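Local coordinates for protein Sodium/sialic acid symporter SiaT (Proteus mirabilis, PDB 5NV9) that couples the inward sodium gradient to the uptake of the sialic acid N-acetylneuraminic acid across the bacterial inner membrane, as a LeuT-fold symporter, at residues F296-Q301 with V321-I326; K30-K33 with D37-R40. All coordinates share one frame; numbering follows the deposited sequence.

In the fold
The two contacts lie on opposite sides of the membrane. From the N terminus, helix 8-29 crosses to the cytoplasm and ends in a loop. Interaction 2 (30-33 with 37-40) closes a short turn there, holding that loop against helix 35-40. The chain then runs through many membrane helices before helix 267-301 emerges on the periplasmic side. Interaction 1 (296-301 with 321-326) closes the loop that follows and ties the end of that helix to helix 315-323, just before helix 328-361. The contacts come one after the other along the chain, neither nested nor crossing. The centres of interactions 1 and 2 are about 45 Å apart, and the nearest atoms of interactions 1 and 2 about 33 Å.

Interaction 1 (F296-Q301 with V321-I326); sequences FVYYQQ and VTEMPI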
loop_
_atom_site.group_PDB
_atom_site.type_symbol
_atom_site.label_atom_id
_atom_site.label_comp_id
_atom_site.label_asym_id
_atom_site.label_seq_id
_atom_site.Cartn_x
_atom_site.Cartn_y
_atom_site.Cartn_z
ATOM N N PHE A 296 8.121 -15.269 19.110
ATOM C CA PHE A 296 7.311 -16.204 19.846
ATOM C C PHE A 296 8.209 -17.188 20.602
ATOM O O PHE A 296 8.008 -17.419 21.809
ATOM C CB PHE A 296 6.374 -16.938 18.896
ATOM C CG PHE A 296 5.840 -18.191 19.458
ATOM C CD1 PHE A 296 4.882 -18.150 20.419
ATOM C CD2 PHE A 296 6.308 -19.393 19.016
ATOM C CE1 PHE A 296 4.377 -19.307 20.983
ATOM C CE2 PHE A 296 5.819 -20.566 19.579
ATOM C CZ PHE A 296 4.862 -20.524 20.567
ATOM N N VAL A 297 9.182 -17.778 19.892
ATOM C CA VAL A 297 10.157 -18.664 20.532
ATOM C C VAL A 297 10.986 -17.918 21.571
ATOM O O VAL A 297 11.177 -18.406 22.681
ATOM C CB VAL A 297 11.019 -19.392 19.530
ATOM C CG1 VAL A 297 11.995 -20.303 20.244
ATOM C CG2 VAL A 297 10.138 -20.200 18.607
ATOM N N TYR A 298 11.432 -16.705 21.250
ATOM C CA TYR A 298 12.220 -15.976 22.171
ATOM C C TYR A 298 11.469 -15.674 23.466
ATOM O O TYR A 298 12.042 -15.841 24.533
ATOM C CB TYR A 298 12.785 -14.696 21.559
ATOM C CG TYR A 298 13.596 -13.841 22.522
ATOM C CD1 TYR A 298 14.940 -14.128 22.819
ATOM C CD2 TYR A 298 13.026 -12.742 23.130
ATOM C CE1 TYR A 298 15.665 -13.341 23.706
ATOM C CE2 TYR A 298 13.740 -11.961 24.008
ATOM C CZ TYR A 298 15.054 -12.235 24.281
ATOM O OH TYR A 298 15.703 -11.366 25.163
ATOM N N TYR A 299 10.207 -15.244 23.411
ATOM C CA TYR A 299 9.536 -14.911 24.657
ATOM C C TYR A 299 8.928 -16.111 25.403
ATOM O O TYR A 299 8.514 -15.956 26.539
ATOM C CB TYR A 299 8.519 -13.763 24.435
ATOM C CG TYR A 299 9.215 -12.453 24.209
ATOM C CD1 TYR A 299 9.818 -11.754 25.275
ATOM C CD2 TYR A 299 9.266 -11.887 22.957
ATOM C CE1 TYR A 299 10.480 -10.541 25.071
ATOM C CE2 TYR A 299 9.877 -10.662 22.741
ATOM C CZ TYR A 299 10.511 -9.978 23.789
ATOM O OH TYR A 299 11.174 -8.775 23.525
ATOM N N GLN A 300 8.864 -17.287 24.768
ATOM C CA GLN A 300 8.620 -18.543 25.437
ATOM C C GLN A 300 9.862 -18.998 26.219
ATOM O O GLN A 300 9.724 -19.655 27.216
ATOM C CB GLN A 300 8.294 -19.629 24.432
ATOM C CG GLN A 300 6.917 -19.492 23.802
ATOM C CD GLN A 300 5.804 -19.720 24.802
ATOM O OE1 GLN A 300 5.143 -18.805 25.212
ATOM N NE2 GLN A 300 5.615 -20.942 25.188
ATOM N N GLN A 301 11.064 -18.694 25.715
ATOM C CA GLN A 301 12.320 -18.953 26.434
ATOM C C GLN A 301 12.594 -17.941 27.475
ATOM O O GLN A 301 13.404 -18.181 28.337
ATOM C CB GLN A 301 13.503 -18.980 25.496
ATOM C CG GLN A 301 13.541 -20.227 24.654
ATOM C CD GLN A 301 14.762 -20.263 23.814
ATOM O OE1 GLN A 301 15.548 -19.307 23.781
ATOM N NE2 GLN A 301 14.947 -21.343 23.126
ATOM N N VAL A 321 13.680 -2.194 20.923
ATOM C CA VAL A 321 14.171 -1.167 21.792
ATOM C C VAL A 321 14.851 -1.754 23.027
ATOM O O VAL A 321 15.748 -1.090 23.604
ATOM C CB VAL A 321 13.038 -0.220 22.155
ATOM C CG1 VAL A 321 13.435 0.727 23.245
ATOM C CG2 VAL A 321 12.655 0.574 20.902
ATOM N N THR A 322 14.475 -2.969 23.417
ATOM C CA THR A 322 15.031 -3.558 24.623
ATOM C C THR A 322 16.168 -4.479 24.302
ATOM O O THR A 322 17.009 -4.667 25.150
ATOM C CB THR A 322 13.985 -4.329 25.488
ATOM O OG1 THR A 322 13.374 -5.400 24.736
ATOM C CG2 THR A 322 12.918 -3.403 25.985
ATOM N N GLU A 323 16.217 -5.085 23.114
ATOM C CA GLU A 323 17.256 -6.112 22.852
ATOM C C GLU A 323 18.265 -5.838 21.750
ATOM O O GLU A 323 19.157 -6.666 21.530
ATOM C CB GLU A 323 16.640 -7.463 22.470
ATOM C CG GLU A 323 15.631 -8.044 23.455
ATOM C CD GLU A 323 16.172 -8.414 24.803
ATOM O OE1 GLU A 323 17.403 -8.581 24.955
ATOM O OE2 GLU A 323 15.330 -8.585 25.714
HETATM N N MSE A 324 18.079 -4.789 20.970
HETATM C CA MSE A 324 19.005 -4.542 19.874
HETATM C C MSE A 324 19.980 -3.502 20.323
HETATM O O MSE A 324 19.646 -2.580 21.128
HETATM C CB MSE A 324 18.311 -4.188 18.520
HETATM C CG MSE A 324 17.916 -5.498 17.875
HETATM SE SE MSE A 324 16.581 -5.128 16.516
HETATM C CE MSE A 324 17.770 -5.747 15.071
ATOM N N PRO A 325 21.208 -3.599 19.813
ATOM C CA PRO A 325 22.234 -2.691 20.392
ATOM C C PRO A 325 22.127 -1.298 19.884
ATOM O O PRO A 325 21.506 -1.038 18.827
ATOM C CB PRO A 325 23.560 -3.321 19.967
ATOM C CG PRO A 325 23.241 -4.222 18.819
ATOM C CD PRO A 325 21.774 -4.586 18.876
ATOM N N ILE A 326 22.744 -0.396 20.629
ATOM C CA ILE A 326 22.842 0.989 20.251
ATOM C C ILE A 326 23.347 1.136 18.780
ATOM O O ILE A 326 24.124 0.282 18.261
ATOM C CB ILE A 326 23.738 1.737 21.268
ATOM C CG1 ILE A 326 23.796 3.231 20.971
ATOM C CG2 ILE A 326 25.158 1.182 21.272
ATOM C CD1 ILE A 326 24.199 4.022 22.183
HETATM O O HOH W 1 12.646 -7.859 25.624
#
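This is a polar contact, partly carried by water, between two helix ends on the periplasmic side. Tyr298 and Tyr299, near the end of helix 267-301, reach Thr322 and Glu323 at the end of helix 315-323. The backbones stay well apart: the nearest CA atoms, of Tyr298 and Glu323, are 11.1 Å from each other. Tyr298 and Glu323 approach from opposite directions, and Tyr298 OH lies 2.9 Å from Glu323 OE2. That oxygen sits at the ring edge, near the ring plane, while the carboxylate is turned 67° from the ring. Glu323 bends at chi2 (-65°) to bring its carboxylate there. A water completes the link. It is hydrogen-bonded to Tyr299 OH at 2.7 Å and lies in the plane of that ring, at its edge. The same water donates to Thr322 OG1 at 2.7 Å and to Glu323 OE2 at 2.8 Å. Thr322 OG1 also bonds to Leu318 O, one turn back. Within helix 267-301, Tyr298 CD2 lies 3.6 Å above the centre of the Tyr299 ring. Phe319 packs edge-to-face with Tyr298. The water thus bridges two hydroxyls and a carboxylate, and its donated proton would be expected to help stabilise the charge on Glu323.

Interaction 2 (K30-K33 with D37-R40); sequences KRQK and DYFR
The loop 30-33 makes an inverse gamma turn centred on Gln32, and its backbone comes closest to helix 35-40 at Gln32 and Asp37, whose CA atoms are 5.5 Å apart. The Asp37 carboxylate reaches the turn. Lys33 N donates to Asp37 OD2 at 3.1 Å, with a bent N-H...O angle of 141°. The amide approaches OD2 on its anti side, 34° out of the carboxylate plane. Thr34 N bonds to the same oxygen, so two backbone amides grip it, while Asp37 OD1 makes a salt bridge with Arg44. Gln32 and Tyr38 cross at about a right angle. Gln32 bends at chi2 (-49°), which brings OE1 to 3.2 Å from Tyr38 CA and 3.4 Å from Tyr38 CD1. Gln32 NE2 bonds to Phe28 O and also donates to a water at 3.1 Å. The same water lies 2.8 Å from Asp37 O. Lys33 NZ folds back to a weak hydrogen bond with Lys30 O. The contact packs the turn after helix 8-29 onto the short cytoplasmic helix 35-40. Around it, Arg31 makes a salt bridge with Glu176 of helix 155-203, Tyr38 OH bonds to Trp171 O of the same helix, and Tyr38 and Phe39 pack on helices 370-398 and 328-361, respectively.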
loop_
_atom_site.group_PDB
_atom_site.type_symbol
_atom_site.label_atom_id
_atom_site.label_comp_id
_atom_site.label_asym_id
_atom_site.label_seq_id
_atom_site.Cartn_x
_atom_site.Cartn_y
_atom_site.Cartn_z
ATOM N N LYS A 30 14.611 20.468 -8.791
ATOM C CA LYS A 30 15.142 21.292 -9.866
ATOM C C LYS A 30 14.535 20.967 -11.211
ATOM O O LYS A 30 14.335 21.853 -12.031
ATOM C CB LYS A 30 16.669 21.137 -9.946
ATOM C CG LYS A 30 17.366 21.289 -8.578
ATOM C CD LYS A 30 18.855 20.967 -8.640
ATOM C CE LYS A 30 19.434 20.776 -7.253
ATOM N NZ LYS A 30 18.992 21.838 -6.302
ATOM N N ARG A 31 14.235 19.696 -11.445
ATOM C CA ARG A 31 13.666 19.284 -12.717
ATOM C C ARG A 31 12.116 19.307 -12.799
ATOM O O ARG A 31 11.548 18.781 -13.756
ATOM C CB ARG A 31 14.183 17.892 -13.068
ATOM C CG ARG A 31 13.598 16.771 -12.235
ATOM C CD ARG A 31 14.306 15.465 -12.548
ATOM N NE ARG A 31 15.707 15.502 -12.148
ATOM C CZ ARG A 31 16.543 14.483 -12.285
ATOM N NH1 ARG A 31 16.145 13.333 -12.810
ATOM N NH2 ARG A 31 17.791 14.626 -11.890
ATOM N N GLN A 32 11.433 19.901 -11.819
ATOM C CA GLN A 32 9.955 19.904 -11.842
ATOM C C GLN A 32 9.429 21.081 -12.605
ATOM O O GLN A 32 9.040 22.064 -12.030
ATOM C CB GLN A 32 9.367 19.942 -10.426
ATOM C CG GLN A 32 9.829 18.809 -9.518
ATOM C CD GLN A 32 9.710 17.442 -10.136
ATOM O OE1 GLN A 32 8.706 17.115 -10.805
ATOM N NE2 GLN A 32 10.717 16.609 -9.899
ATOM N N LYS A 33 9.359 20.977 -13.909
ATOM C CA LYS A 33 8.863 22.108 -14.688
ATOM C C LYS A 33 7.396 21.931 -15.077
ATOM O O LYS A 33 6.599 22.848 -14.990
ATOM C CB LYS A 33 9.781 22.312 -15.892
ATOM C CG LYS A 33 11.191 22.664 -15.425
ATOM C CD LYS A 33 12.104 23.046 -16.571
ATOM C CE LYS A 33 13.532 22.593 -16.306
ATOM N NZ LYS A 33 14.013 23.019 -14.962
ATOM N N ASP A 37 6.643 16.082 -15.707
ATOM C CA ASP A 37 7.729 15.866 -14.762
ATOM C C ASP A 37 7.212 15.367 -13.427
ATOM O O ASP A 37 7.656 14.347 -12.956
ATOM C CB ASP A 37 8.581 17.116 -14.538
ATOM C CG ASP A 37 9.258 17.588 -15.831
ATOM O OD1 ASP A 37 9.883 16.751 -16.592
ATOM O OD2 ASP A 37 9.099 18.794 -16.088
ATOM N N TYR A 38 6.249 16.066 -12.864
ATOM C CA TYR A 38 5.866 15.846 -11.486
ATOM C C TYR A 38 5.148 14.505 -11.241
ATOM O O TYR A 38 5.280 13.947 -10.161
ATOM C CB TYR A 38 4.993 17.007 -11.047
ATOM C CG TYR A 38 4.965 17.303 -9.581
ATOM C CD1 TYR A 38 5.992 18.040 -8.971
ATOM C CD2 TYR A 38 3.890 16.913 -8.797
ATOM C CE1 TYR A 38 5.945 18.354 -7.625
ATOM C CE2 TYR A 38 3.832 17.242 -7.462
ATOM C CZ TYR A 38 4.878 17.932 -6.875
ATOM O OH TYR A 38 4.793 18.277 -5.550
ATOM N N PHE A 39 4.375 14.036 -12.230
ATOM C CA PHE A 39 3.574 12.820 -12.103
ATOM C C PHE A 39 4.100 11.644 -12.936
ATOM O O PHE A 39 3.853 10.497 -12.576
ATOM C CB PHE A 39 2.103 13.091 -12.454
ATOM C CG PHE A 39 1.407 14.113 -11.554
ATOM C CD1 PHE A 39 1.387 13.956 -10.200
ATOM C CD2 PHE A 39 0.797 15.229 -12.100
ATOM C CE1 PHE A 39 0.758 14.858 -9.395
ATOM C CE2 PHE A 39 0.151 16.160 -11.309
ATOM C CZ PHE A 39 0.106 15.965 -9.944
ATOM N N ARG A 40 4.767 11.932 -14.066
ATOM C CA ARG A 40 5.231 10.891 -14.986
ATOM C C ARG A 40 6.760 10.783 -14.972
ATOM O O ARG A 40 7.315 9.818 -15.484
ATOM C CB ARG A 40 4.684 11.104 -16.398
ATOM C CG ARG A 40 3.139 11.078 -16.433
ATOM C CD ARG A 40 2.465 11.325 -17.830
ATOM N NE ARG A 40 3.268 10.739 -18.884
ATOM C CZ ARG A 40 3.078 9.572 -19.475
ATOM N NH1 ARG A 40 2.028 8.820 -19.239
ATOM N NH2 ARG A 40 3.943 9.200 -20.384
HETATM O O HOH W 2 9.630 13.938 -11.058
#